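Local structure of conjugal transfer protein (Escherichia coli, 5I97) at residues A[27-30]-A[31-35]; A[80-83]-A[84-88]; A[52-55]-A[56-60]; A[36-39]-A[40-44]. The protein is the VirB8-like protein of the pKM101 type IV secretion system and probably forms part of the inner-membrane channel for conjugal DNA transfer. All coordinates share one frame; numbering follows the deposited sequence.

Contact 1: A[27-30]-A[31-35]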
loop_
_atom_site.group_PDB
_atom_site.type_symbol
_atom_site.label_atom_id
_atom_site.label_comp_id
_atom_site.label_asym_id
_atom_site.label_seq_id
_atom_site.Cartn_x
_atom_site.Cartn_y
_atom_site.Cartn_z
ATOM N N ASP A 27 8.849 -28.092 2.633
ATOM C CA ASP A 27 7.640 -27.292 2.596
ATOM C C ASP A 27 7.888 -25.789 2.617
ATOM O O ASP A 27 7.379 -25.068 1.767
ATOM C CB ASP A 27 6.740 -27.643 3.776
ATOM C CG ASP A 27 5.890 -28.852 3.516
ATOM O OD1 ASP A 27 6.044 -29.465 2.444
ATOM O OD2 ASP A 27 5.069 -29.198 4.389
ATOM N N GLU A 28 8.665 -25.324 3.584
ATOM C CA GLU A 28 8.776 -23.900 3.822
ATOM C C GLU A 28 9.513 -23.162 2.720
ATOM O O GLU A 28 9.116 -22.055 2.329
ATOM C CB GLU A 28 9.474 -23.655 5.157
ATOM C CG GLU A 28 8.758 -24.270 6.351
ATOM C CD GLU A 28 9.085 -25.744 6.548
ATOM O OE1 GLU A 28 10.116 -26.220 6.022
ATOM O OE2 GLU A 28 8.303 -26.428 7.236
ATOM N N ILE A 29 10.563 -23.790 2.203
ATOM C CA ILE A 29 11.356 -23.213 1.136
ATOM C C ILE A 29 10.625 -23.266 -0.200
ATOM O O ILE A 29 10.624 -22.283 -0.940
ATOM C CB ILE A 29 12.711 -23.917 1.012
ATOM C CG1 ILE A 29 13.489 -23.800 2.323
ATOM C CG2 ILE A 29 13.497 -23.338 -0.148
ATOM C CD1 ILE A 29 14.822 -24.530 2.321
ATOM N N ASP A 30 10.015 -24.408 -0.506
ATOM C CA ASP A 30 9.219 -24.564 -1.719
ATOM C C ASP A 30 8.119 -23.505 -1.767
ATOM O O ASP A 30 7.928 -22.845 -2.779
ATOM C CB ASP A 30 8.582 -25.945 -1.793
ATOM C CG ASP A 30 9.559 -27.022 -2.175
ATOM O OD1 ASP A 30 10.768 -26.740 -2.223
ATOM O OD2 ASP A 30 9.109 -28.159 -2.422
ATOM N N LYS A 31 7.405 -23.361 -0.654
ATOM C CA LYS A 31 6.311 -22.418 -0.564
ATOM C C LYS A 31 6.818 -20.997 -0.787
ATOM O O LYS A 31 6.137 -20.181 -1.393
ATOM C CB LYS A 31 5.608 -22.548 0.791
ATOM C CG LYS A 31 4.514 -21.524 1.034
ATOM C CD LYS A 31 3.984 -21.585 2.458
ATOM C CE LYS A 31 2.972 -20.473 2.717
ATOM N NZ LYS A 31 2.476 -20.494 4.123
ATOM N N PHE A 32 8.033 -20.710 -0.337
ATOM C CA PHE A 32 8.585 -19.376 -0.526
ATOM C C PHE A 32 8.747 -19.023 -2.000
ATOM O O PHE A 32 8.261 -17.989 -2.440
ATOM C CB PHE A 32 9.936 -19.227 0.162
ATOM C CG PHE A 32 10.647 -17.952 -0.204
ATOM C CD1 PHE A 32 10.184 -16.728 0.250
ATOM C CD2 PHE A 32 11.745 -17.973 -1.054
ATOM C CE1 PHE A 32 10.822 -15.557 -0.100
ATOM C CE2 PHE A 32 12.384 -16.803 -1.417
ATOM C CZ PHE A 32 11.926 -15.593 -0.939
ATOM N N TRP A 33 9.443 -19.871 -2.749
ATOM C CA TRP A 33 9.696 -19.604 -4.157
ATOM C C TRP A 33 8.413 -19.644 -4.969
ATOM O O TRP A 33 8.229 -18.835 -5.868
ATOM C CB TRP A 33 10.709 -20.601 -4.735
ATOM C CG TRP A 33 12.028 -20.528 -4.054
ATOM C CD1 TRP A 33 12.559 -21.449 -3.207
ATOM C CD2 TRP A 33 12.992 -19.468 -4.152
ATOM N NE1 TRP A 33 13.786 -21.031 -2.768
ATOM C CE2 TRP A 33 14.077 -19.817 -3.333
ATOM C CE3 TRP A 33 13.039 -18.260 -4.851
ATOM C CZ2 TRP A 33 15.203 -19.005 -3.199
ATOM C CZ3 TRP A 33 14.152 -17.455 -4.714
ATOM C CH2 TRP A 33 15.218 -17.830 -3.897
ATOM N N LEU A 34 7.514 -20.558 -4.635
ATOM C CA LEU A 34 6.282 -20.656 -5.392
ATOM C C LEU A 34 5.412 -19.412 -5.208
ATOM O O LEU A 34 4.849 -18.906 -6.171
ATOM C CB LEU A 34 5.510 -21.901 -4.998
ATOM C CG LEU A 34 6.113 -23.197 -5.524
ATOM C CD1 LEU A 34 5.701 -24.360 -4.636
ATOM C CD2 LEU A 34 5.739 -23.441 -6.968
ATOM N N THR A 35 5.313 -18.916 -3.978
ATOM C CA THR A 35 4.520 -17.729 -3.731
ATOM C C THR A 35 5.212 -16.499 -4.335
ATOM O O THR A 35 4.544 -15.602 -4.832
ATOM C CB THR A 35 4.225 -17.507 -2.216
ATOM O OG1 THR A 35 5.439 -17.527 -1.469
ATOM C CG2 THR A 35 3.298 -18.577 -1.678
#

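Contact 2: A[80-83]-A[84-88]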
loop_
_atom_site.group_PDB
_atom_site.type_symbol
_atom_site.label_atom_id
_atom_site.label_comp_id
_atom_site.label_asym_id
_atom_site.label_seq_id
_atom_site.Cartn_x
_atom_site.Cartn_y
_atom_site.Cartn_z
ATOM N N LYS A 80 4.128 -1.170 -22.074
ATOM C CA LYS A 80 4.089 -0.045 -22.989
ATOM C C LYS A 80 2.683 0.506 -23.095
ATOM O O LYS A 80 2.508 1.689 -23.338
ATOM C CB LYS A 80 4.598 -0.441 -24.381
ATOM C CG LYS A 80 6.017 -0.969 -24.401
ATOM C CD LYS A 80 6.478 -1.273 -25.820
ATOM C CE LYS A 80 7.875 -1.876 -25.832
ATOM N NZ LYS A 80 7.912 -3.249 -25.243
ATOM N N VAL A 81 1.687 -0.333 -22.848
ATOM C CA VAL A 81 0.312 0.112 -22.943
ATOM C C VAL A 81 -0.171 0.656 -21.602
ATOM O O VAL A 81 -0.679 1.767 -21.536
ATOM C CB VAL A 81 -0.625 -1.030 -23.381
ATOM C CG1 VAL A 81 -2.077 -0.589 -23.286
ATOM C CG2 VAL A 81 -0.298 -1.484 -24.785
ATOM N N LEU A 82 0.037 -0.107 -20.535
ATOM C CA LEU A 82 -0.418 0.283 -19.206
ATOM C C LEU A 82 0.431 1.382 -18.588
ATOM O O LEU A 82 -0.090 2.267 -17.920
ATOM C CB LEU A 82 -0.415 -0.910 -18.251
ATOM C CG LEU A 82 -1.274 -2.142 -18.500
ATOM C CD1 LEU A 82 -1.195 -3.076 -17.264
ATOM C CD2 LEU A 82 -2.701 -1.764 -18.806
ATOM N N GLY A 83 1.745 1.286 -18.765
ATOM C CA GLY A 83 2.647 2.201 -18.101
ATOM C C GLY A 83 2.393 2.168 -16.610
ATOM O O GLY A 83 2.327 1.111 -15.979
ATOM N N ASP A 84 2.186 3.353 -16.058
ATOM C CA ASP A 84 1.908 3.524 -14.649
ATOM C C ASP A 84 0.463 3.934 -14.428
ATOM O O ASP A 84 0.129 4.500 -13.400
ATOM C CB ASP A 84 2.854 4.576 -14.071
ATOM C CG ASP A 84 2.765 4.687 -12.568
ATOM O OD1 ASP A 84 2.298 3.727 -11.917
ATOM O OD2 ASP A 84 3.136 5.752 -12.034
ATOM N N SER A 85 -0.404 3.640 -15.393
ATOM C CA SER A 85 -1.803 4.033 -15.295
ATOM C C SER A 85 -2.581 3.220 -14.275
ATOM O O SER A 85 -3.591 3.680 -13.753
ATOM C CB SER A 85 -2.505 3.932 -16.642
ATOM O OG SER A 85 -2.620 2.595 -17.065
ATOM N N GLU A 86 -2.161 1.982 -14.044
ATOM C CA GLU A 86 -2.914 1.085 -13.177
ATOM C C GLU A 86 -1.952 0.165 -12.464
ATOM O O GLU A 86 -0.780 0.094 -12.813
ATOM C CB GLU A 86 -3.935 0.261 -13.970
ATOM C CG GLU A 86 -3.317 -0.831 -14.823
ATOM C CD GLU A 86 -4.335 -1.642 -15.576
ATOM O OE1 GLU A 86 -4.971 -1.108 -16.502
ATOM O OE2 GLU A 86 -4.518 -2.821 -15.250
ATOM N N THR A 87 -2.448 -0.520 -11.442
ATOM C CA THR A 87 -1.625 -1.451 -10.692
ATOM C C THR A 87 -2.438 -2.657 -10.205
ATOM O O THR A 87 -3.644 -2.554 -9.987
ATOM C CB THR A 87 -0.972 -0.730 -9.519
ATOM O OG1 THR A 87 -0.063 -1.613 -8.863
ATOM C CG2 THR A 87 -2.027 -0.248 -8.529
ATOM N N THR A 88 -1.781 -3.801 -10.041
ATOM C CA THR A 88 -2.439 -4.989 -9.501
ATOM C C THR A 88 -1.598 -5.674 -8.433
ATOM O O THR A 88 -0.457 -6.041 -8.684
ATOM C CB THR A 88 -2.776 -6.009 -10.594
ATOM O OG1 THR A 88 -3.831 -5.494 -11.413
ATOM C CG2 THR A 88 -3.267 -7.301 -9.962
#

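Contact 3: A[52-55]-A[56-60]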
loop_
_atom_site.group_PDB
_atom_site.type_symbol
_atom_site.label_atom_id
_atom_site.label_comp_id
_atom_site.label_asym_id
_atom_site.label_seq_id
_atom_site.Cartn_x
_atom_site.Cartn_y
_atom_site.Cartn_z
ATOM N N ASP A 52 10.286 -7.774 -11.751
ATOM C CA ASP A 52 9.359 -8.898 -11.772
ATOM C C ASP A 52 9.524 -9.727 -13.037
ATOM O O ASP A 52 9.524 -10.953 -12.983
ATOM C CB ASP A 52 7.911 -8.405 -11.657
ATOM C CG ASP A 52 7.611 -7.769 -10.317
ATOM O OD1 ASP A 52 8.267 -8.130 -9.318
ATOM O OD2 ASP A 52 6.737 -6.882 -10.266
ATOM N N TYR A 53 9.649 -9.048 -14.176
ATOM C CA TYR A 53 9.835 -9.689 -15.476
ATOM C C TYR A 53 11.121 -10.509 -15.523
ATOM O O TYR A 53 11.169 -11.603 -16.086
ATOM C CB TYR A 53 9.841 -8.635 -16.580
ATOM C CG TYR A 53 10.061 -9.178 -17.963
ATOM C CD1 TYR A 53 8.993 -9.617 -18.732
ATOM C CD2 TYR A 53 11.336 -9.274 -18.493
ATOM C CE1 TYR A 53 9.183 -10.107 -20.001
ATOM C CE2 TYR A 53 11.538 -9.773 -19.756
ATOM C CZ TYR A 53 10.457 -10.184 -20.508
ATOM O OH TYR A 53 10.669 -10.689 -21.768
ATOM N N THR A 54 12.183 -9.934 -14.988
ATOM C CA THR A 54 13.459 -10.624 -14.919
ATOM C C THR A 54 13.343 -11.851 -14.027
ATOM O O THR A 54 13.803 -12.925 -14.394
ATOM C CB THR A 54 14.566 -9.697 -14.406
ATOM O OG1 THR A 54 14.758 -8.643 -15.359
ATOM C CG2 THR A 54 15.873 -10.450 -14.240
ATOM N N ALA A 55 12.691 -11.694 -12.878
ATOM C CA ALA A 55 12.539 -12.788 -11.929
ATOM C C ALA A 55 11.766 -13.971 -12.507
ATOM O O ALA A 55 12.192 -15.122 -12.361
ATOM C CB ALA A 55 11.864 -12.292 -10.667
ATOM N N VAL A 56 10.637 -13.701 -13.153
ATOM C CA VAL A 56 9.837 -14.765 -13.746
ATOM C C VAL A 56 10.623 -15.520 -14.803
ATOM O O VAL A 56 10.536 -16.746 -14.888
ATOM C CB VAL A 56 8.548 -14.216 -14.370
ATOM C CG1 VAL A 56 7.815 -15.294 -15.152
ATOM C CG2 VAL A 56 7.668 -13.618 -13.294
ATOM N N GLY A 57 11.410 -14.784 -15.586
ATOM C CA GLY A 57 12.248 -15.382 -16.607
ATOM C C GLY A 57 13.284 -16.339 -16.044
ATOM O O GLY A 57 13.501 -17.415 -16.589
ATOM N N LEU A 58 13.931 -15.945 -14.953
ATOM C CA LEU A 58 14.955 -16.782 -14.339
ATOM C C LEU A 58 14.355 -17.998 -13.643
ATOM O O LEU A 58 15.023 -19.002 -13.471
ATOM C CB LEU A 58 15.785 -15.980 -13.337
ATOM C CG LEU A 58 16.587 -14.809 -13.896
ATOM C CD1 LEU A 58 17.260 -14.051 -12.769
ATOM C CD2 LEU A 58 17.620 -15.312 -14.896
ATOM N N MET A 59 13.086 -17.902 -13.261
ATOM C CA MET A 59 12.441 -18.954 -12.501
ATOM C C MET A 59 11.497 -19.774 -13.353
ATOM O O MET A 59 10.572 -20.383 -12.834
ATOM C CB MET A 59 11.682 -18.369 -11.315
ATOM C CG MET A 59 12.560 -17.664 -10.311
ATOM S SD MET A 59 11.566 -16.818 -9.086
ATOM C CE MET A 59 12.830 -15.876 -8.249
ATOM N N SER A 60 11.728 -19.793 -14.660
ATOM C CA SER A 60 10.852 -20.535 -15.550
ATOM C C SER A 60 11.685 -21.373 -16.504
ATOM O O SER A 60 12.793 -20.993 -16.851
ATOM C CB SER A 60 9.952 -19.591 -16.369
ATOM O OG SER A 60 9.289 -18.619 -15.580
#

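Contact 4: A[36-39]-A[40-44]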
loop_
_atom_site.group_PDB
_atom_site.type_symbol
_atom_site.label_atom_id
_atom_site.label_comp_id
_atom_site.label_asym_id
_atom_site.label_seq_id
_atom_site.Cartn_x
_atom_site.Cartn_y
_atom_site.Cartn_z
ATOM N N GLN A 36 6.541 -16.458 -4.281
ATOM C CA GLN A 36 7.305 -15.379 -4.909
ATOM C C GLN A 36 7.057 -15.325 -6.398
ATOM O O GLN A 36 6.942 -14.258 -6.980
ATOM C CB GLN A 36 8.808 -15.568 -4.683
ATOM C CG GLN A 36 9.282 -15.213 -3.310
ATOM C CD GLN A 36 9.193 -13.742 -3.063
ATOM O OE1 GLN A 36 8.413 -13.295 -2.235
ATOM N NE2 GLN A 36 10.010 -12.972 -3.772
ATOM N N TYR A 37 6.968 -16.493 -7.004
ATOM C CA TYR A 37 6.768 -16.584 -8.430
ATOM C C TYR A 37 5.406 -16.015 -8.795
ATOM O O TYR A 37 5.301 -15.212 -9.715
ATOM C CB TYR A 37 6.905 -18.026 -8.901
ATOM C CG TYR A 37 6.827 -18.207 -10.394
ATOM C CD1 TYR A 37 7.961 -18.110 -11.188
ATOM C CD2 TYR A 37 5.614 -18.471 -11.018
ATOM C CE1 TYR A 37 7.893 -18.283 -12.562
ATOM C CE2 TYR A 37 5.537 -18.650 -12.386
ATOM C CZ TYR A 37 6.676 -18.553 -13.155
ATOM O OH TYR A 37 6.591 -18.726 -14.513
ATOM N N VAL A 38 4.375 -16.441 -8.075
ATOM C CA VAL A 38 3.030 -15.962 -8.320
ATOM C C VAL A 38 2.940 -14.462 -8.090
ATOM O O VAL A 38 2.319 -13.744 -8.855
ATOM C CB VAL A 38 2.008 -16.679 -7.429
ATOM C CG1 VAL A 38 0.636 -15.993 -7.510
ATOM C CG2 VAL A 38 1.924 -18.146 -7.801
ATOM N N ILE A 39 3.572 -13.983 -7.034
ATOM C CA ILE A 39 3.555 -12.563 -6.757
ATOM C C ILE A 39 4.251 -11.766 -7.864
ATOM O O ILE A 39 3.740 -10.737 -8.299
ATOM C CB ILE A 39 4.183 -12.274 -5.396
ATOM C CG1 ILE A 39 3.243 -12.751 -4.289
ATOM C CG2 ILE A 39 4.422 -10.796 -5.219
ATOM C CD1 ILE A 39 3.863 -12.758 -2.911
ATOM N N HIS A 40 5.401 -12.252 -8.333
ATOM C CA HIS A 40 6.136 -11.581 -9.394
ATOM C C HIS A 40 5.339 -11.571 -10.693
ATOM O O HIS A 40 5.346 -10.584 -11.423
ATOM C CB HIS A 40 7.478 -12.267 -9.656
ATOM C CG HIS A 40 8.570 -11.896 -8.704
ATOM N ND1 HIS A 40 8.906 -10.589 -8.419
ATOM C CD2 HIS A 40 9.425 -12.665 -7.987
ATOM C CE1 HIS A 40 9.913 -10.571 -7.566
ATOM N NE2 HIS A 40 10.248 -11.818 -7.289
ATOM N N ARG A 41 4.662 -12.678 -10.977
ATOM C CA ARG A 41 4.022 -12.867 -12.271
ATOM C C ARG A 41 2.623 -12.263 -12.364
ATOM O O ARG A 41 2.249 -11.729 -13.402
ATOM C CB ARG A 41 3.971 -14.354 -12.609
ATOM C CG ARG A 41 3.244 -14.669 -13.881
ATOM C CD ARG A 41 3.655 -15.994 -14.458
ATOM N NE ARG A 41 2.911 -16.280 -15.678
ATOM C CZ ARG A 41 3.229 -17.222 -16.556
ATOM N NH1 ARG A 41 4.304 -17.977 -16.375
ATOM N NH2 ARG A 41 2.474 -17.401 -17.625
ATOM N N GLU A 42 1.864 -12.322 -11.275
ATOM C CA GLU A 42 0.469 -11.904 -11.312
ATOM C C GLU A 42 0.286 -10.477 -10.832
ATOM O O GLU A 42 -0.785 -9.903 -10.979
ATOM C CB GLU A 42 -0.395 -12.851 -10.473
ATOM C CG GLU A 42 -0.342 -14.287 -10.945
ATOM C CD GLU A 42 -0.815 -14.441 -12.369
ATOM O OE1 GLU A 42 -1.709 -13.675 -12.783
ATOM O OE2 GLU A 42 -0.272 -15.309 -13.085
ATOM N N SER A 43 1.331 -9.901 -10.260
ATOM C CA SER A 43 1.277 -8.497 -9.900
ATOM C C SER A 43 1.571 -7.640 -11.110
ATOM O O SER A 43 2.190 -8.090 -12.075
ATOM C CB SER A 43 2.282 -8.154 -8.806
ATOM O OG SER A 43 2.104 -8.939 -7.650
ATOM N N TYR A 44 1.115 -6.399 -11.056
ATOM C CA TYR A 44 1.577 -5.396 -11.992
ATOM C C TYR A 44 1.871 -4.095 -11.267
ATOM O O TYR A 44 0.983 -3.460 -10.688
ATOM C CB TYR A 44 0.578 -5.143 -13.115
ATOM C CG TYR A 44 1.136 -4.137 -14.088
ATOM C CD1 TYR A 44 2.056 -4.516 -15.054
ATOM C CD2 TYR A 44 0.791 -2.793 -14.001
ATOM C CE1 TYR A 44 2.582 -3.596 -15.921
ATOM C CE2 TYR A 44 1.314 -1.873 -14.865
ATOM C CZ TYR A 44 2.211 -2.271 -15.824
ATOM O OH TYR A 44 2.734 -1.340 -16.699
HETATM O O HOH W 1 12.012 -13.500 -5.595
#

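Contact 1: A[27-30]-A[31-35]
Asp30 O takes the backbone N-H of Leu34 at 3.0 Å, and the bond is close to straight, with an N-H...O angle of 162°. The Leu34 side chain lies against the same carbonyl, its CD1 only 3.3 Å from Asp30 O, because CG stands beside the backbone N (chi1 -74°). One turn back, Lys31 N reaches Asp27 O at an equal 3.0 Å. The bond from Phe32 N to Glu28 O is less regular: it measures 3.2 Å, the angle at the hydrogen falls to 139°, and the donor sits above the carbonyl plane. The segment is the start of helix 27-42, which in this VirB8 domain of the NTF2 clan lies against a curved antiparallel sheet. Trp33 and Ile29, a turn apart, run side by side in the same direction. Ile29 CG2 approaches the pyrrole part of the indole, 3.5 Å from Trp33 NE1 and 3.7 Å from Trp33 CD1, while Trp33 CD1 also comes within 3.1 Å of Ile29 O. The neighbouring Phe32 turns its CD2 over the centre of one indole face, 3.6 Å above the plane, and the Phe151 ring meets the Trp33 ring as well. The carboxylate of buried Asp30 is well satisfied: OD1 is bonded to Tyr134 OH and Tyr25 N, OD2 to Ser24 OG and Tyr132 OH. Asp27 OD1 forms a salt bridge with Lys99, and Leu34 packs on Leu97, Ala104, Ile106, Met130 and Tyr132 of the sheet.

Contact 2: A[80-83]-A[84-88]
With chi1 at 67°, Ser85 places OG between its own N and carbonyl carbon and so swings the hydroxyl back to Leu82 O; a similar chi1 of 73° at Glu86 starts an extended chain that runs across the Leu82 side chain. Leu82 O accepts twice. Ser85 OG donates at 2.7 Å in the carbonyl plane, on a lone pair, and Ser85 N donates at 2.9 Å from a position tilted 26° out of that plane. The two methyls of Leu82 lie against the Glu86 carboxylate: Leu82 CD2 is 3.3 Å from Glu86 OE1, and Leu82 CD1 is 3.8 Å from Glu86 CD. Glu86 OE2 is also in a salt bridge with Arg112, so an alanine here would probably leave that guanidinium without its mate and uncover the Leu82 methyls. Asp84 turns outward, pairing with Arg115 and, through OD2, with Tyr47 and with His101 of the second subunit. Gly83 has positive phi, and a beta carbon on it would clash with Asp84 N. That phi and the bond from Ser85 N to Leu82 O belong to a type II' beta turn from Leu82 to Ser85, which links the end of helix 78-82 to strand 86-98, outermost in this chain's sheet.

Contact 3: A[52-55]-A[56-60]
The last turns of helix 49-58 and the residues that leave it make up this contact, in one of the helices packed over helix 27-42 in the VirB8 domain. Its backbone bonds become less straight toward the end of the helix. Val56 N meets Asp52 O at 3.0 Å with an N-H...O angle of 167°, Leu58 N meets Thr54 O at 3.1 Å, and Met59 N also lies 3.1 Å from Ala55 O, but there the angle has dropped to 131° and the bond is weak. That loss of straightness agrees with Met59 being the first residue to abandon helical backbone angles. The side chains mostly lean on carbonyls of the preceding turn. Val56 CG2 touches Asp52 O at 3.3 Å. Met59, its CG placed beside the backbone N (chi1 -63°), lays the start of its extended chain over Ala55, with Met59 CG 3.3 Å from Ala55 O. The end of this chain, Met59 CE, lies 4.4 Å from Ala55 CB, a loose apolar touch. Thr54 and Leu58 run alongside each other, pointing the same way, with Thr54 CG2 and Leu58 CD1 4.1 Å apart. Thr54 OG1 is bonded to Gln50 O, one turn earlier. Ala55 is small enough for His40 of helix 27-42 to rest on it, and Val56 is wedged among Tyr37 and Arg41 of that helix and Tyr68 of helix 62-69. Met59 shares a backbone bond with Val153 of strand 151-160.

Contact 4: A[36-39]-A[40-44]
His40 stands one turn beyond Gln36 near the C-terminal end of helix 27-42, the helix that lies between the curved sheet and helices 49-58 and 62-69 of this NTF2-clan domain. Its backbone N is bonded to Gln36 O at 2.9 Å, and since CG lies beside the backbone N (chi1 -81°), the imidazole bends back along the helix until His40 CD2 is 3.1 Å from Gln36 O. The Gln36 side chain, bent at its second torsion, crosses the ring obliquely, its amide nearly perpendicular to the imidazole at 85°. A water in the plane of the imidazole joins the two: Gln36 NE2 donates to it, and His40 NE2 is bonded to it at 3.0 Å. ND1 of the same ring is bonded to Asp52 of helix 49-58, so both nitrogens have partners and the ring's rotation is fixed. Tyr37 and Arg41 run side by side. Arg41 NH1 donates to Tyr37 OH at 3.0 Å, the hydroxyl lying at the edge of the guanidinium and in its plane, although the N-H...O angle of 141° is bent. Tyr37 OH also bonds Ser60, and the ring meets Tyr156 edge-to-face. A phenylalanine in place of this tyrosine would probably keep the ring packing but leave Arg41 NH1 and Ser60 OG each without this partner. Ile39 packs on Val90 of strand 86-98, and its carbonyl ends the helix as a double acceptor: Ser43 N, 3.2 Å from Ile39 O, lies above the carbonyl plane, whereas Ser43 OG sits in the plane on a lone pair, a short 2.5 Å away.

How the contacts relate
From the N terminus the order is contact 1, contact 4, contact 3, contact 2. Each is local and closes no more than a helical turn or a beta turn; none nests within or crosses another. Contacts 1 and 4 adjoin on helix 27-42, their centres about 14 Å apart. Contact 3, on the next helix, meets both: Met59 CE lies 4.1 Å from Trp33 CZ3, and two side-chain hydrogen bonds join contacts 3 and 4. Contact 2 starts the first strand of the sheet; Gly83 O and Thr87 OG1 probably bond Tyr44 OH and Tyr44 O, tying the exit of helix 27-42 to the turn after helix 78-82 and to strand 86-98. Contacts 1 and 2 lie on opposite sides of the chain's centre.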